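Local coordinates for penicillin-binding protein 2B (PDB 2WAE), which probably forms peptide cross-links between adjacent glycan strands of cell-wall peptidoglycan as an elongasome transpeptidase, and binds penicillin, at residues A[307-312]-A[557-562]; A[389-394]-A[485-490]; A[604-609]-A[665-670]. All blocks are in the same frame, centred on the assembly; numbering follows the deposited sequence.

Contact 1: A[307-312]-A[557-562]; sequences NIKLTI and GGLGEL. Unlike the reference sequence in segment 557-562: Glu561 (reference Asp).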
loop_
_atom_site.group_PDB
_atom_site.type_symbol
_atom_site.label_atom_id
_atom_site.label_comp_id
_atom_site.label_asym_id
_atom_site.label_seq_id
_atom_site.Cartn_x
_atom_site.Cartn_y
_atom_site.Cartn_z
ATOM N N ASN A 307 5.950 11.127 14.751
ATOM C CA ASN A 307 6.488 10.969 13.401
ATOM C C ASN A 307 6.861 9.526 13.056
ATOM O O ASN A 307 7.100 8.721 13.956
ATOM C CB ASN A 307 7.732 11.841 13.232
ATOM C CG ASN A 307 7.507 13.277 13.657
ATOM O OD1 ASN A 307 8.160 13.760 14.583
ATOM N ND2 ASN A 307 6.603 13.977 12.973
ATOM N N ILE A 308 6.905 9.209 11.761
ATOM C CA ILE A 308 7.423 7.929 11.269
ATOM C C ILE A 308 8.573 8.130 10.290
ATOM O O ILE A 308 8.507 8.988 9.411
ATOM C CB ILE A 308 6.362 7.089 10.528
ATOM C CG1 ILE A 308 5.742 7.872 9.376
ATOM C CG2 ILE A 308 5.296 6.561 11.479
ATOM C CD1 ILE A 308 4.766 7.065 8.580
ATOM N N LYS A 309 9.633 7.345 10.448
ATOM C CA LYS A 309 10.751 7.362 9.508
ATOM C C LYS A 309 10.717 6.112 8.653
ATOM O O LYS A 309 10.490 5.023 9.168
ATOM C CB LYS A 309 12.091 7.412 10.232
ATOM C CG LYS A 309 13.192 7.968 9.349
ATOM C CD LYS A 309 14.407 8.419 10.150
ATOM C CE LYS A 309 15.427 7.302 10.262
ATOM N NZ LYS A 309 16.694 7.847 10.806
ATOM N N LEU A 310 10.925 6.254 7.352
ATOM C CA LEU A 310 10.901 5.083 6.473
ATOM C C LEU A 310 12.221 4.303 6.398
ATOM O O LEU A 310 13.282 4.760 6.821
ATOM C CB LEU A 310 10.427 5.477 5.073
ATOM C CG LEU A 310 9.160 6.326 4.987
ATOM C CD1 LEU A 310 8.672 6.404 3.544
ATOM C CD2 LEU A 310 8.087 5.763 5.891
ATOM N N THR A 311 12.156 3.100 5.849
ATOM C CA THR A 311 13.374 2.333 5.593
ATOM C C THR A 311 13.984 2.668 4.239
ATOM O O THR A 311 15.107 2.248 3.960
ATOM C CB THR A 311 13.124 0.829 5.631
ATOM O OG1 THR A 311 12.071 0.507 4.721
ATOM C CG2 THR A 311 12.741 0.393 7.020
ATOM N N ILE A 312 13.247 3.409 3.409
ATOM C CA ILE A 312 13.704 3.800 2.066
ATOM C C ILE A 312 14.433 5.143 2.081
ATOM O O ILE A 312 13.956 6.104 2.677
ATOM C CB ILE A 312 12.533 3.934 1.050
ATOM C CG1 ILE A 312 11.636 2.694 1.042
ATOM C CG2 ILE A 312 13.048 4.278 -0.355
ATOM C CD1 ILE A 312 10.349 2.884 0.247
ATOM N N GLY A 557 8.548 21.214 15.853
ATOM C CA GLY A 557 7.788 20.329 14.977
ATOM C C GLY A 557 8.577 19.596 13.910
ATOM O O GLY A 557 8.215 19.629 12.736
ATOM N N GLY A 558 9.655 18.927 14.303
ATOM C CA GLY A 558 10.461 18.190 13.333
ATOM C C GLY A 558 11.060 16.938 13.934
ATOM O O GLY A 558 11.045 16.769 15.151
ATOM N N LEU A 559 11.599 16.067 13.085
ATOM C CA LEU A 559 12.110 14.765 13.516
ATOM C C LEU A 559 12.946 14.821 14.798
ATOM O O LEU A 559 14.083 15.299 14.797
ATOM C CB LEU A 559 12.870 14.080 12.372
ATOM C CG LEU A 559 12.952 12.550 12.403
ATOM C CD1 LEU A 559 11.573 11.905 12.387
ATOM C CD2 LEU A 559 13.814 12.004 11.271
ATOM N N GLY A 560 12.362 14.340 15.894
ATOM C CA GLY A 560 13.027 14.285 17.196
ATOM C C GLY A 560 13.648 12.917 17.396
ATOM O O GLY A 560 14.247 12.372 16.467
ATOM N N GLU A 561 13.498 12.338 18.587
ATOM C CA GLU A 561 14.154 11.061 18.879
ATOM C C GLU A 561 13.256 9.834 18.888
ATOM O O GLU A 561 12.027 9.939 18.823
ATOM C CB GLU A 561 14.962 11.121 20.172
ATOM C CG GLU A 561 14.124 11.289 21.418
ATOM C CD GLU A 561 14.926 11.925 22.536
ATOM O OE1 GLU A 561 16.172 11.932 22.423
ATOM O OE2 GLU A 561 14.317 12.415 23.516
ATOM N N LEU A 562 13.896 8.673 18.987
ATOM C CA LEU A 562 13.219 7.405 18.789
ATOM C C LEU A 562 12.247 7.060 19.910
ATOM O O LEU A 562 12.593 7.132 21.087
ATOM C CB LEU A 562 14.247 6.293 18.608
ATOM C CG LEU A 562 13.664 4.928 18.254
ATOM C CD1 LEU A 562 12.901 4.998 16.930
ATOM C CD2 LEU A 562 14.771 3.883 18.221
#
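Leu559 sends one methyl to each of two residues of strand 307-310. Its CD1 rests 3.9 Å from CB of Asn307, and its CD2 lies 3.8 Å from CD of Lys309. CG stands opposite the backbone N (chi1 -155°), which swings the branched end toward strand 307-310 although the CA-CB bond itself does not aim there. The lysine chain passes the leucine at about a right angle and bends at chi3 (93°), and its CD methylene is the part that meets the methyl. Leucine suits a place that asks for two apolar branches; lysine suits a partly exposed site, where its long aliphatic stem can pack.

The polar ties run to neighbours outside the two segments. Asn307 and Lys309 bond through their backbones to strand 547-553, and Ile308 turns the other way to Glu62 and Tyr64. Tyr551 and Tyr64 both touch Leu559 as well, adding to the apolar patch. Gly557, with positive phi, fits the loop before the strand, and its carbonyl accepts from Lys304.

The two strands are next-but-one neighbours in a four-stranded mixed sheet, separated by strand 547-553, the antiparallel hairpin partner of 559-565. The axes of strands 307-310 and 559-562 come within 8.1 Å, at 81°, consistent with a strongly twisted sheet in which the start of the last strand crosses the strand two places away.

Contact 2: A[389-394]-A[485-490]; sequences KAATIS and YGLGSA. Unlike the reference sequence in segment 485-490: Ser489 (reference Thr).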
loop_
_atom_site.group_PDB
_atom_site.type_symbol
_atom_site.label_atom_id
_atom_site.label_comp_id
_atom_site.label_asym_id
_atom_site.label_seq_id
_atom_site.Cartn_x
_atom_site.Cartn_y
_atom_site.Cartn_z
ATOM N N LYS A 389 11.242 -21.734 -9.859
ATOM C CA LYS A 389 11.716 -23.119 -9.798
ATOM C C LYS A 389 12.180 -23.624 -8.416
ATOM O O LYS A 389 11.994 -24.799 -8.107
ATOM C CB LYS A 389 12.798 -23.361 -10.847
ATOM C CG LYS A 389 12.291 -24.073 -12.083
ATOM C CD LYS A 389 12.208 -23.197 -13.301
ATOM C CE LYS A 389 11.921 -24.063 -14.510
ATOM N NZ LYS A 389 12.050 -23.388 -15.839
ATOM N N ALA A 390 12.773 -22.754 -7.593
ATOM C CA ALA A 390 13.155 -23.096 -6.220
ATOM C C ALA A 390 11.988 -23.537 -5.340
ATOM O O ALA A 390 12.122 -24.443 -4.515
ATOM C CB ALA A 390 13.860 -21.930 -5.562
ATOM N N ALA A 391 10.848 -22.875 -5.490
ATOM C CA ALA A 391 9.670 -23.203 -4.701
ATOM C C ALA A 391 9.051 -24.534 -5.116
ATOM O O ALA A 391 8.400 -25.184 -4.307
ATOM C CB ALA A 391 8.620 -22.081 -4.797
ATOM N N THR A 392 9.207 -24.918 -6.378
ATOM C CA THR A 392 8.629 -26.160 -6.895
ATOM C C THR A 392 9.465 -27.353 -6.443
ATOM O O THR A 392 8.922 -28.354 -6.000
ATOM C CB THR A 392 8.554 -26.204 -8.449
ATOM O OG1 THR A 392 7.839 -25.073 -8.949
ATOM C CG2 THR A 392 7.827 -27.462 -8.918
ATOM N N ILE A 393 10.783 -27.253 -6.584
ATOM C CA ILE A 393 11.706 -28.211 -6.003
ATOM C C ILE A 393 11.482 -28.328 -4.494
ATOM O O ILE A 393 11.487 -29.441 -3.965
ATOM C CB ILE A 393 13.172 -27.835 -6.341
ATOM C CG1 ILE A 393 13.387 -27.940 -7.856
ATOM C CG2 ILE A 393 14.161 -28.759 -5.637
ATOM C CD1 ILE A 393 14.721 -27.395 -8.341
ATOM N N SER A 394 11.251 -27.214 -3.796
ATOM C CA SER A 394 10.988 -27.284 -2.348
ATOM C C SER A 394 9.739 -28.119 -2.049
ATOM O O SER A 394 9.697 -28.879 -1.083
ATOM C CB SER A 394 10.861 -25.888 -1.713
ATOM O OG SER A 394 12.031 -25.088 -1.876
ATOM N N TYR A 485 6.565 -19.142 0.835
ATOM C CA TYR A 485 7.592 -18.229 0.338
ATOM C C TYR A 485 6.994 -16.851 0.056
ATOM O O TYR A 485 7.726 -15.896 -0.199
ATOM C CB TYR A 485 8.214 -18.758 -0.957
ATOM C CG TYR A 485 9.279 -19.814 -0.797
ATOM C CD1 TYR A 485 10.573 -19.497 -0.379
ATOM C CD2 TYR A 485 9.001 -21.139 -1.093
ATOM C CE1 TYR A 485 11.551 -20.493 -0.245
ATOM C CE2 TYR A 485 9.959 -22.130 -0.976
ATOM C CZ TYR A 485 11.222 -21.807 -0.542
ATOM O OH TYR A 485 12.140 -22.826 -0.426
ATOM N N GLY A 486 5.667 -16.749 0.083
ATOM C CA GLY A 486 5.008 -15.468 -0.154
ATOM C C GLY A 486 4.302 -15.373 -1.497
ATOM O O GLY A 486 3.561 -14.411 -1.756
ATOM N N LEU A 487 4.522 -16.386 -2.334
ATOM C CA LEU A 487 3.957 -16.469 -3.676
ATOM C C LEU A 487 2.502 -16.919 -3.663
ATOM O O LEU A 487 2.213 -18.118 -3.598
ATOM C CB LEU A 487 4.797 -17.446 -4.499
ATOM C CG LEU A 487 6.285 -17.091 -4.573
ATOM C CD1 LEU A 487 7.107 -18.266 -5.020
ATOM C CD2 LEU A 487 6.531 -15.890 -5.479
ATOM N N GLY A 488 1.585 -15.954 -3.699
ATOM C CA GLY A 488 0.157 -16.243 -3.727
ATOM C C GLY A 488 -0.486 -16.067 -2.366
ATOM O O GLY A 488 -1.706 -16.219 -2.204
ATOM N N SER A 489 0.331 -15.738 -1.372
ATOM C CA SER A 489 -0.209 -15.437 -0.049
ATOM C C SER A 489 0.072 -13.989 0.328
ATOM O O SER A 489 0.831 -13.289 -0.356
ATOM C CB SER A 489 0.399 -16.382 0.991
ATOM O OG SER A 489 1.801 -16.238 1.029
ATOM N N ALA A 490 -0.533 -13.552 1.427
ATOM C CA ALA A 490 -0.301 -12.217 1.978
ATOM C C ALA A 490 1.166 -12.042 2.388
ATOM O O ALA A 490 1.730 -12.933 3.026
ATOM C CB ALA A 490 -1.206 -12.030 3.193
#
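Ser394 OG works in both directions: it accepts the hydroxyl proton of Tyr485 OH at 2.7 Å and donates its own to Ala390 O, also at 2.7 Å. Placed opposite the carbonyl carbon (chi1 -59°), the hydroxyl folds back over the preceding turn of its helix. Ala390 O is thereby gripped twice by one residue, since Ser394 N gives it the ordinary helical bond and OG comes to the opposite face of its carbonyl plane. The OG donor is tilted 30° from that plane. A buried serine is well suited here, for its small hydroxyl is satisfied by the helix and can still accept from the phenol.

The tyrosine meets Ser394 at its edge, with OG near the ring plane and CB in it, which suits a hydroxyl carried at the rim of the ring. Ala391 CB comes obliquely to the Tyr485 ring, 3.8 Å from CD2, and Leu487 CD1 meets the same methyl, 4.1 Å away. Alanine lets the helix come this near to the ring.

Helix 389-398 begins just after Ser386, the probable acyl-ester nucleophile, and Lys389 NZ bonds to Ser386 OG and Asn445 OD1, consistent with the SxxK motif of penicillin-binding proteins. The contact thus backs the active-site helix with the end of helix 471-485. That end is a Schellman motif, in which Leu487 N reaches Phe482 O and Gly486 N reaches Gly483 O. Gly486 takes a positive phi (108°) that would press a CB against the preceding carbonyl oxygen. Beyond the two segments, Tyr485 stands edge-to-face with Tyr531, and Leu584 of helix 578-593 touches both Tyr485 and Ser394.

Contact 3: A[604-609]-A[665-670]; sequences FSDGAT and IARDII. Unlike the reference sequence in segment 604-609: Asp606 (reference Asn), Thr609 (reference Leu).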
loop_
_atom_site.group_PDB
_atom_site.type_symbol
_atom_site.label_atom_id
_atom_site.label_comp_id
_atom_site.label_asym_id
_atom_site.label_seq_id
_atom_site.Cartn_x
_atom_site.Cartn_y
_atom_site.Cartn_z
ATOM N N PHE A 604 24.668 -11.878 -14.002
ATOM C CA PHE A 604 24.666 -11.455 -12.595
ATOM C C PHE A 604 26.062 -11.088 -12.097
ATOM O O PHE A 604 26.204 -10.150 -11.318
ATOM C CB PHE A 604 24.120 -12.564 -11.688
ATOM C CG PHE A 604 22.620 -12.643 -11.646
ATOM C CD1 PHE A 604 21.852 -11.523 -11.337
ATOM C CD2 PHE A 604 21.977 -13.842 -11.889
ATOM C CE1 PHE A 604 20.464 -11.590 -11.294
ATOM C CE2 PHE A 604 20.600 -13.929 -11.836
ATOM C CZ PHE A 604 19.828 -12.795 -11.544
ATOM N N SER A 605 27.074 -11.841 -12.529
ATOM C CA SER A 605 28.450 -11.663 -12.073
ATOM C C SER A 605 29.199 -10.612 -12.876
ATOM O O SER A 605 30.206 -10.076 -12.411
ATOM C CB SER A 605 29.234 -12.983 -12.194
ATOM O OG SER A 605 28.629 -14.005 -11.420
ATOM N N ASP A 606 28.722 -10.339 -14.086
ATOM C CA ASP A 606 29.450 -9.511 -15.046
ATOM C C ASP A 606 29.581 -8.052 -14.593
ATOM O O ASP A 606 28.711 -7.211 -14.851
ATOM C CB ASP A 606 28.774 -9.624 -16.412
ATOM C CG ASP A 606 29.532 -8.908 -17.511
ATOM O OD1 ASP A 606 30.747 -8.642 -17.348
ATOM O OD2 ASP A 606 28.894 -8.612 -18.546
ATOM N N GLY A 607 30.676 -7.750 -13.901
ATOM C CA GLY A 607 30.867 -6.418 -13.349
ATOM C C GLY A 607 30.170 -6.248 -12.014
ATOM O O GLY A 607 29.772 -5.146 -11.661
ATOM N N ALA A 608 30.018 -7.329 -11.255
ATOM C CA ALA A 608 29.512 -7.210 -9.884
ATOM C C ALA A 608 30.597 -6.860 -8.862
ATOM O O ALA A 608 31.701 -7.435 -8.866
ATOM C CB ALA A 608 28.806 -8.470 -9.475
ATOM N N THR A 609 30.272 -5.919 -7.979
ATOM C CA THR A 609 31.214 -5.488 -6.952
ATOM C C THR A 609 31.214 -6.445 -5.766
ATOM O O THR A 609 32.172 -6.485 -5.002
ATOM C CB THR A 609 30.961 -4.035 -6.495
ATOM O OG1 THR A 609 29.616 -3.892 -6.014
ATOM C CG2 THR A 609 31.157 -3.071 -7.663
ATOM N N ILE A 665 19.741 -5.910 -14.668
ATOM C CA ILE A 665 19.096 -4.855 -13.891
ATOM C C ILE A 665 19.275 -5.134 -12.408
ATOM O O ILE A 665 19.553 -4.236 -11.607
ATOM C CB ILE A 665 17.596 -4.736 -14.241
ATOM C CG1 ILE A 665 17.435 -4.296 -15.700
ATOM C CG2 ILE A 665 16.881 -3.732 -13.328
ATOM C CD1 ILE A 665 16.022 -4.393 -16.228
ATOM N N ALA A 666 19.105 -6.397 -12.036
ATOM C CA ALA A 666 19.239 -6.761 -10.635
ATOM C C ALA A 666 20.683 -6.539 -10.185
ATOM O O ALA A 666 20.934 -6.037 -9.094
ATOM C CB ALA A 666 18.817 -8.189 -10.420
ATOM N N ARG A 667 21.648 -6.892 -11.020
ATOM C CA ARG A 667 23.039 -6.705 -10.652
ATOM C C ARG A 667 23.310 -5.230 -10.367
ATOM O O ARG A 667 23.916 -4.867 -9.361
ATOM C CB ARG A 667 23.912 -7.202 -11.785
ATOM C CG ARG A 667 25.366 -6.851 -11.653
ATOM C CD ARG A 667 26.027 -7.010 -13.011
ATOM N NE ARG A 667 25.573 -5.986 -13.951
ATOM C CZ ARG A 667 25.394 -6.182 -15.258
ATOM N NH1 ARG A 667 25.613 -7.376 -15.804
ATOM N NH2 ARG A 667 24.983 -5.172 -16.018
ATOM N N ASP A 668 22.829 -4.373 -11.253
ATOM C CA ASP A 668 23.049 -2.949 -11.138
ATOM C C ASP A 668 22.397 -2.334 -9.905
ATOM O O ASP A 668 22.954 -1.432 -9.276
ATOM C CB ASP A 668 22.558 -2.265 -12.411
ATOM C CG ASP A 668 23.500 -2.475 -13.585
ATOM O OD1 ASP A 668 23.057 -2.287 -14.742
ATOM O OD2 ASP A 668 24.684 -2.820 -13.363
ATOM N N ILE A 669 21.216 -2.819 -9.553
ATOM C CA ILE A 669 20.570 -2.363 -8.330
ATOM C C ILE A 669 21.441 -2.707 -7.124
ATOM O O ILE A 669 21.656 -1.878 -6.225
ATOM C CB ILE A 669 19.177 -2.968 -8.182
ATOM C CG1 ILE A 669 18.233 -2.344 -9.205
ATOM C CG2 ILE A 669 18.628 -2.747 -6.782
ATOM C CD1 ILE A 669 16.874 -3.045 -9.305
ATOM N N ILE A 670 21.936 -3.939 -7.119
ATOM C CA ILE A 670 22.842 -4.411 -6.072
ATOM C C ILE A 670 24.165 -3.643 -6.054
ATOM O O ILE A 670 24.662 -3.271 -4.994
ATOM C CB ILE A 670 23.083 -5.926 -6.213
ATOM C CG1 ILE A 670 21.898 -6.694 -5.634
ATOM C CG2 ILE A 670 24.388 -6.356 -5.549
ATOM C CD1 ILE A 670 21.803 -8.110 -6.181
#
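The Phe604 ring turns its edge to helix 661-676: CE1 lies 3.9 Å from Ala666 CB, which sits in the plane of the ring. The phenylalanine's CA-CB bond leads away from the helix, but the ring, turned by the side-chain torsions, brings its rim back and goes on to touch Ala634 and Ala636 of strand 634-638. A small alanine methyl suits the helix face that receives this edge.

The second flat group is the guanidinium of Arg667. Over one of its faces stands Asp606 O, 3.2 Å from Arg667 NH1, but the angle is too poor for a hydrogen bond. At its edge, in plane, Asp668 OD2 takes a weak bond from Arg667 NE at 3.3 Å, part of a salt bridge between neighbouring helix residues. The strongest polar partner of NH1 is Ala603 O, just before the loop segment. Arg667 CG, anti to the backbone N (chi1 170°), passes 3.4 Å from Phe604 O; beyond it the chain bends at chi3 (69°).

The loop holds its own shape through a type II beta turn from Ser605 to Ala608, closed by Ala608 N bonding to Ser605 O. Gly607 occupies the third position with positive phi, where such turns favour glycine. Its carbonyl is bound by Asn671 one turn further along the helix.

Asp606 OD2 stays 4.5 Å from Arg667 NH1 and well out of the guanidinium plane. Arg667 is thus held mainly by Ala603 O, with weak help from Asp668, while the carbonyls of Phe604 and Asp606 press on its chain and guanidinium face and the Asp606 carboxylate probably adds only a diffuse attraction.

How the contacts relate
Contact 2 is the buried one, contact 1 lies at the surface and contact 3 is partly buried. Contacts 2 and 3 belong wholly to the transpeptidase domain, their centres about 24 Å apart: one sets the active-site helix against a helix end, the other ties a loop to the C-terminal helix beside the six-stranded sheet. Contact 1 instead joins strands of the separate four-stranded sheet, and its nearest atoms are about 11 Å from those of contact 3. The chemistry follows the setting. Buried hydroxyls at 389-394/485-490 are paired by a directional bond, 604-609/665-670 relies on apolar touch and looser electrostatics round an arginine, and 307-312/557-562 is apolar across the segments.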